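Local structure of bifunctional endomannanase/endoglucanase (Caldanaerobius polysaccharolyticus, 3W0K) at residues R245-F259 / L278-W291. The protein probably hydrolyses beta-linked mannans and glucans such as cellulose, as a bifunctional endomannanase/endoglucanase of glycoside hydrolase family 5. Residues are numbered along the deposited sequence; the frame is centred on the assembly and turned at random.
Sequences RDLQQKGVNVHIGEF and LSLYKEFEWGYSLW
Gln248 reaches across to Trp286 and Phe284 with both ends of its amide. Gln248 NE2 gives a nearly straight bond (173°), in the amide plane, to Phe284 O at 3.0 Å, where helix 267-284 ends in a Schellman motif. Gln248 OE1 is gripped from opposite faces, by Trp286 NE1 at 2.8 Å and by Arg245 NH1. With an alanine in its place, the indole N-H and the Phe284 carbonyl are likely to lose these mates and the Arg245 guanidinium to turn more freely. Bent at chi2 and chi3, Arg245 lays CD over the centre of the Phe284 ring, 3.5 Å from the centroid, its guanidinium almost parallel to that ring. The indole of Trp286 is sandwiched between Val254 CG1 and Phe284 CD2. Helix 234-249 thus packs on the end of helix 267-284, while parallel strands 254-259 and 287-290 of the (beta/alpha)8 barrel pair through hydrogen bonds from Ile256 N to Gly287 O and Ser289 N to Ile256 O. Outside the barrel wall, Ile256 sets CG1 on the Tyr281 face, and Tyr281 turns its edge to Phe259 (planes at 84°), whose other face takes Leu290 CD1. Glu258 hydrogen-bonds Tyr198 OH, salt-bridges Arg40 and Arg196, and binds a Tris probably from the crystallisation liquor, though it may mark the active-site pocket.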
loop_
_atom_site.group_PDB
_atom_site.type_symbol
_atom_site.label_atom_id
_atom_site.label_comp_id
_atom_site.label_asym_id
_atom_site.label_seq_id
_atom_site.Cartn_x
_atom_site.Cartn_y
_atom_site.Cartn_z
ATOM N N ARG A 245 0.759 3.879 -17.250
ATOM C CA ARG A 245 -0.331 4.016 -18.212
ATOM C C ARG A 245 -0.076 3.165 -19.451
ATOM O O ARG A 245 -1.011 2.596 -20.023
ATOM C CB ARG A 245 -0.513 5.483 -18.606
ATOM C CG ARG A 245 -1.288 6.285 -17.583
ATOM C CD ARG A 245 -2.766 5.909 -17.601
ATOM N NE ARG A 245 -3.491 6.580 -18.681
ATOM C CZ ARG A 245 -4.765 6.355 -18.991
ATOM N NH1 ARG A 245 -5.478 5.462 -18.315
ATOM N NH2 ARG A 245 -5.346 7.065 -19.951
ATOM N N ASP A 246 1.188 3.078 -19.861
ATOM C CA ASP A 246 1.567 2.279 -21.026
ATOM C C ASP A 246 1.238 0.814 -20.776
ATOM O O ASP A 246 0.838 0.094 -21.688
ATOM C CB ASP A 246 3.062 2.435 -21.334
ATOM C CG ASP A 246 3.412 3.812 -21.882
ATOM O OD1 ASP A 246 2.501 4.545 -22.324
ATOM O OD2 ASP A 246 4.611 4.160 -21.875
ATOM N N LEU A 247 1.400 0.383 -19.528
ATOM C CA LEU A 247 1.103 -0.991 -19.147
ATOM C C LEU A 247 -0.404 -1.224 -19.114
ATOM O O LEU A 247 -0.884 -2.266 -19.561
ATOM C CB LEU A 247 1.723 -1.306 -17.785
ATOM C CG LEU A 247 2.889 -2.299 -17.785
ATOM C CD1 LEU A 247 3.796 -2.069 -18.983
ATOM C CD2 LEU A 247 3.658 -2.186 -16.487
ATOM N N GLN A 248 -1.143 -0.244 -18.600
ATOM C CA GLN A 248 -2.598 -0.331 -18.512
ATOM C C GLN A 248 -3.213 -0.406 -19.908
ATOM O O GLN A 248 -4.224 -1.080 -20.115
ATOM C CB GLN A 248 -3.161 0.872 -17.754
ATOM C CG GLN A 248 -4.668 0.826 -17.543
ATOM C CD GLN A 248 -5.229 2.138 -17.034
ATOM O OE1 GLN A 248 -4.546 3.160 -17.038
ATOM N NE2 GLN A 248 -6.482 2.115 -16.592
ATOM N N GLN A 249 -2.595 0.291 -20.859
ATOM C CA GLN A 249 -3.058 0.300 -22.244
ATOM C C GLN A 249 -2.832 -1.069 -22.882
ATOM O O GLN A 249 -3.510 -1.438 -23.841
ATOM C CB GLN A 249 -2.329 1.381 -23.037
ATOM N N LYS A 250 -1.873 -1.815 -22.335
ATOM C CA LYS A 250 -1.541 -3.151 -22.823
ATOM C C LYS A 250 -2.422 -4.230 -22.191
ATOM O O LYS A 250 -2.264 -5.416 -22.485
ATOM C CB LYS A 250 -0.069 -3.452 -22.565
ATOM N N GLY A 251 -3.332 -3.817 -21.311
ATOM C CA GLY A 251 -4.230 -4.761 -20.666
ATOM C C GLY A 251 -3.953 -5.055 -19.202
ATOM O O GLY A 251 -4.680 -5.830 -18.579
ATOM N N VAL A 252 -2.910 -4.443 -18.650
ATOM C CA VAL A 252 -2.549 -4.652 -17.249
ATOM C C VAL A 252 -3.447 -3.852 -16.308
ATOM O O VAL A 252 -3.763 -2.691 -16.571
ATOM C CB VAL A 252 -1.076 -4.261 -16.986
ATOM C CG1 VAL A 252 -0.739 -4.400 -15.505
ATOM C CG2 VAL A 252 -0.147 -5.126 -17.824
ATOM N N ASN A 253 -3.875 -4.496 -15.225
ATOM C CA ASN A 253 -4.715 -3.852 -14.223
ATOM C C ASN A 253 -3.813 -3.107 -13.246
ATOM O O ASN A 253 -2.893 -3.692 -12.670
ATOM C CB ASN A 253 -5.556 -4.893 -13.480
ATOM C CG ASN A 253 -6.594 -5.546 -14.373
ATOM O OD1 ASN A 253 -7.546 -4.899 -14.814
ATOM N ND2 ASN A 253 -6.417 -6.835 -14.645
ATOM N N VAL A 254 -4.059 -1.810 -13.095
ATOM C CA VAL A 254 -3.265 -0.964 -12.205
ATOM C C VAL A 254 -4.125 -0.395 -11.080
ATOM O O VAL A 254 -5.309 -0.120 -11.269
ATOM C CB VAL A 254 -2.609 0.204 -12.996
ATOM C CG1 VAL A 254 -1.887 1.169 -12.054
ATOM C CG2 VAL A 254 -1.632 -0.347 -14.032
ATOM N N HIS A 255 -3.522 -0.233 -9.906
ATOM C CA HIS A 255 -4.215 0.317 -8.744
ATOM C C HIS A 255 -3.204 1.083 -7.894
ATOM O O HIS A 255 -2.011 0.785 -7.933
ATOM C CB HIS A 255 -4.837 -0.808 -7.910
ATOM C CG HIS A 255 -5.691 -0.320 -6.780
ATOM N ND1 HIS A 255 -5.207 -0.151 -5.500
ATOM C CD2 HIS A 255 -6.993 0.048 -6.743
ATOM C CE1 HIS A 255 -6.176 0.301 -4.723
ATOM N NE2 HIS A 255 -7.270 0.431 -5.453
ATOM N N ILE A 256 -3.673 2.091 -7.162
ATOM C CA ILE A 256 -2.798 2.875 -6.290
ATOM C C ILE A 256 -2.989 2.359 -4.860
ATOM O O ILE A 256 -3.934 2.744 -4.167
ATOM C CB ILE A 256 -3.117 4.391 -6.380
ATOM C CG1 ILE A 256 -2.906 4.891 -7.815
ATOM C CG2 ILE A 256 -2.242 5.182 -5.409
ATOM C CD1 ILE A 256 -1.470 4.785 -8.319
ATOM N N GLY A 257 -2.090 1.463 -4.451
ATOM C CA GLY A 257 -2.154 0.846 -3.132
ATOM C C GLY A 257 -2.003 1.773 -1.946
ATOM O O GLY A 257 -2.513 1.480 -0.860
ATOM N N GLU A 258 -1.233 2.841 -2.130
ATOM C CA GLU A 258 -1.019 3.846 -1.094
ATOM C C GLU A 258 -0.801 5.194 -1.746
ATOM O O GLU A 258 -0.186 5.288 -2.810
ATOM C CB GLU A 258 0.254 3.598 -0.287
ATOM C CG GLU A 258 0.387 2.301 0.478
ATOM C CD GLU A 258 1.724 2.220 1.203
ATOM O OE1 GLU A 258 2.353 3.275 1.452
ATOM O OE2 GLU A 258 2.151 1.095 1.537
ATOM N N PHE A 259 -1.300 6.230 -1.085
ATOM C CA PHE A 259 -1.095 7.606 -1.514
ATOM C C PHE A 259 -1.487 8.515 -0.365
ATOM O O PHE A 259 -2.118 8.077 0.601
ATOM C CB PHE A 259 -1.853 7.957 -2.813
ATOM C CG PHE A 259 -3.297 8.331 -2.619
ATOM C CD1 PHE A 259 -3.720 9.642 -2.835
ATOM C CD2 PHE A 259 -4.242 7.371 -2.275
ATOM C CE1 PHE A 259 -5.066 9.989 -2.716
ATOM C CE2 PHE A 259 -5.592 7.708 -2.152
ATOM C CZ PHE A 259 -6.004 9.019 -2.374
ATOM N N LEU A 278 -5.679 13.057 -7.700
ATOM C CA LEU A 278 -7.006 12.450 -7.744
ATOM C C LEU A 278 -7.695 12.652 -9.095
ATOM O O LEU A 278 -8.340 11.732 -9.600
ATOM C CB LEU A 278 -7.876 12.959 -6.591
ATOM C CG LEU A 278 -7.486 12.411 -5.214
ATOM C CD1 LEU A 278 -8.223 13.158 -4.117
ATOM C CD2 LEU A 278 -7.784 10.918 -5.142
ATOM N N SER A 279 -7.540 13.834 -9.693
ATOM C CA SER A 279 -8.148 14.088 -11.003
ATOM C C SER A 279 -7.499 13.174 -12.042
ATOM O O SER A 279 -8.155 12.724 -12.978
ATOM C CB SER A 279 -8.033 15.564 -11.412
ATOM O OG SER A 279 -6.688 15.972 -11.573
ATOM N N LEU A 280 -6.210 12.888 -11.862
ATOM C CA LEU A 280 -5.505 11.986 -12.766
ATOM C C LEU A 280 -6.031 10.566 -12.582
ATOM O O LEU A 280 -6.242 9.850 -13.556
ATOM C CB LEU A 280 -3.998 12.015 -12.509
ATOM C CG LEU A 280 -3.233 13.183 -13.126
ATOM C CD1 LEU A 280 -1.770 13.095 -12.750
ATOM C CD2 LEU A 280 -3.395 13.152 -14.645
ATOM N N TYR A 281 -6.248 10.161 -11.332
ATOM C CA TYR A 281 -6.758 8.818 -11.062
ATOM C C TYR A 281 -8.148 8.635 -11.670
ATOM O O TYR A 281 -8.460 7.570 -12.199
ATOM C CB TYR A 281 -6.799 8.536 -9.555
ATOM C CG TYR A 281 -5.447 8.554 -8.872
ATOM C CD1 TYR A 281 -4.260 8.443 -9.604
ATOM C CD2 TYR A 281 -5.355 8.706 -7.492
ATOM C CE1 TYR A 281 -3.015 8.489 -8.971
ATOM C CE2 TYR A 281 -4.122 8.750 -6.850
ATOM C CZ TYR A 281 -2.959 8.644 -7.593
ATOM O OH TYR A 281 -1.747 8.710 -6.947
ATOM N N LYS A 282 -8.964 9.687 -11.625
ATOM C CA LYS A 282 -10.307 9.636 -12.194
ATOM C C LYS A 282 -10.220 9.493 -13.712
ATOM O O LYS A 282 -10.920 8.671 -14.309
ATOM C CB LYS A 282 -11.095 10.899 -11.839
ATOM C CG LYS A 282 -12.556 10.833 -12.264
ATOM C CD LYS A 282 -13.313 12.082 -11.870
ATOM C CE LYS A 282 -14.793 11.938 -12.182
ATOM N NZ LYS A 282 -15.560 13.151 -11.792
ATOM N N GLU A 283 -9.334 10.275 -14.322
ATOM C CA GLU A 283 -9.134 10.238 -15.770
ATOM C C GLU A 283 -8.627 8.870 -16.224
ATOM O O GLU A 283 -9.082 8.331 -17.237
ATOM C CB GLU A 283 -8.135 11.320 -16.190
ATOM C CG GLU A 283 -7.843 11.350 -17.686
ATOM C CD GLU A 283 -6.787 12.368 -18.064
ATOM O OE1 GLU A 283 -6.737 13.446 -17.438
ATOM O OE2 GLU A 283 -6.006 12.089 -18.997
ATOM N N PHE A 284 -7.694 8.312 -15.455
ATOM C CA PHE A 284 -7.100 7.010 -15.755
ATOM C C PHE A 284 -8.021 5.861 -15.360
ATOM O O PHE A 284 -7.805 4.717 -15.768
ATOM C CB PHE A 284 -5.778 6.834 -14.995
ATOM C CG PHE A 284 -4.707 7.834 -15.349
ATOM C CD1 PHE A 284 -4.796 8.622 -16.495
ATOM C CD2 PHE A 284 -3.590 7.972 -14.531
ATOM C CE1 PHE A 284 -3.788 9.527 -16.818
ATOM C CE2 PHE A 284 -2.578 8.873 -14.844
ATOM C CZ PHE A 284 -2.678 9.653 -15.992
ATOM N N GLU A 285 -9.039 6.176 -14.559
ATOM C CA GLU A 285 -9.997 5.198 -14.048
ATOM C C GLU A 285 -9.286 4.217 -13.113
ATOM O O GLU A 285 -9.474 3.002 -13.189
ATOM C CB GLU A 285 -10.717 4.466 -15.185
ATOM C CG GLU A 285 -11.642 5.369 -15.995
ATOM C CD GLU A 285 -12.495 4.612 -17.001
ATOM O OE1 GLU A 285 -12.583 3.368 -16.916
ATOM O OE2 GLU A 285 -13.092 5.272 -17.881
ATOM N N TRP A 286 -8.450 4.774 -12.243
ATOM C CA TRP A 286 -7.695 3.992 -11.273
ATOM C C TRP A 286 -8.305 4.073 -9.886
ATOM O O TRP A 286 -8.744 5.141 -9.447
ATOM C CB TRP A 286 -6.267 4.518 -11.143
ATOM C CG TRP A 286 -5.356 4.273 -12.298
ATOM C CD1 TRP A 286 -5.622 3.569 -13.435
ATOM C CD2 TRP A 286 -4.004 4.729 -12.410
ATOM N NE1 TRP A 286 -4.514 3.558 -14.253
ATOM C CE2 TRP A 286 -3.507 4.264 -13.646
ATOM C CE3 TRP A 286 -3.162 5.487 -11.583
ATOM C CZ2 TRP A 286 -2.204 4.532 -14.078
ATOM C CZ3 TRP A 286 -1.866 5.756 -12.012
ATOM C CH2 TRP A 286 -1.401 5.277 -13.251
ATOM N N GLY A 287 -8.290 2.944 -9.188
ATOM C CA GLY A 287 -8.770 2.908 -7.823
ATOM C C GLY A 287 -7.607 3.393 -6.972
ATOM O O GLY A 287 -6.453 3.385 -7.420
ATOM N N TYR A 288 -7.891 3.802 -5.743
ATOM C CA TYR A 288 -6.844 4.305 -4.860
ATOM C C TYR A 288 -7.163 4.086 -3.390
ATOM O O TYR A 288 -8.327 4.058 -2.995
ATOM C CB TYR A 288 -6.579 5.794 -5.140
ATOM C CG TYR A 288 -7.827 6.638 -5.309
ATOM C CD1 TYR A 288 -8.517 7.128 -4.204
ATOM C CD2 TYR A 288 -8.301 6.959 -6.579
ATOM C CE1 TYR A 288 -9.654 7.924 -4.358
ATOM C CE2 TYR A 288 -9.436 7.756 -6.747
ATOM C CZ TYR A 288 -10.103 8.232 -5.633
ATOM O OH TYR A 288 -11.215 9.026 -5.793
ATOM N N SER A 289 -6.112 3.925 -2.589
ATOM C CA SER A 289 -6.244 3.685 -1.156
ATOM C C SER A 289 -5.326 4.624 -0.374
ATOM O O SER A 289 -4.106 4.583 -0.535
ATOM C CB SER A 289 -5.888 2.225 -0.851
ATOM O OG SER A 289 -6.093 1.908 0.513
ATOM N N LEU A 290 -5.919 5.477 0.457
ATOM C CA LEU A 290 -5.161 6.436 1.263
ATOM C C LEU A 290 -4.376 5.684 2.343
ATOM O O LEU A 290 -4.859 4.682 2.882
ATOM C CB LEU A 290 -6.116 7.455 1.899
ATOM C CG LEU A 290 -5.526 8.806 2.310
ATOM C CD1 LEU A 290 -5.102 9.597 1.079
ATOM C CD2 LEU A 290 -6.555 9.589 3.103
ATOM N N TRP A 291 -3.176 6.162 2.661
ATOM C CA TRP A 291 -2.341 5.486 3.655
ATOM C C TRP A 291 -2.962 5.360 5.049
ATOM O O TRP A 291 -2.816 4.326 5.695
ATOM C CB TRP A 291 -0.943 6.109 3.727
ATOM C CG TRP A 291 -0.078 5.473 4.779
ATOM C CD1 TRP A 291 0.527 6.101 5.827
ATOM C CD2 TRP A 291 0.229 4.076 4.916
ATOM N NE1 TRP A 291 1.186 5.184 6.616
ATOM C CE2 TRP A 291 1.017 3.935 6.078
ATOM C CE3 TRP A 291 -0.093 2.931 4.173
ATOM C CZ2 TRP A 291 1.490 2.692 6.517
ATOM C CZ3 TRP A 291 0.379 1.692 4.611
ATOM C CH2 TRP A 291 1.161 1.587 5.772
HETATM O O HOH W 1 -8.511 6.231 -19.123
HETATM O O HOH W 2 -7.778 0.454 -10.404
#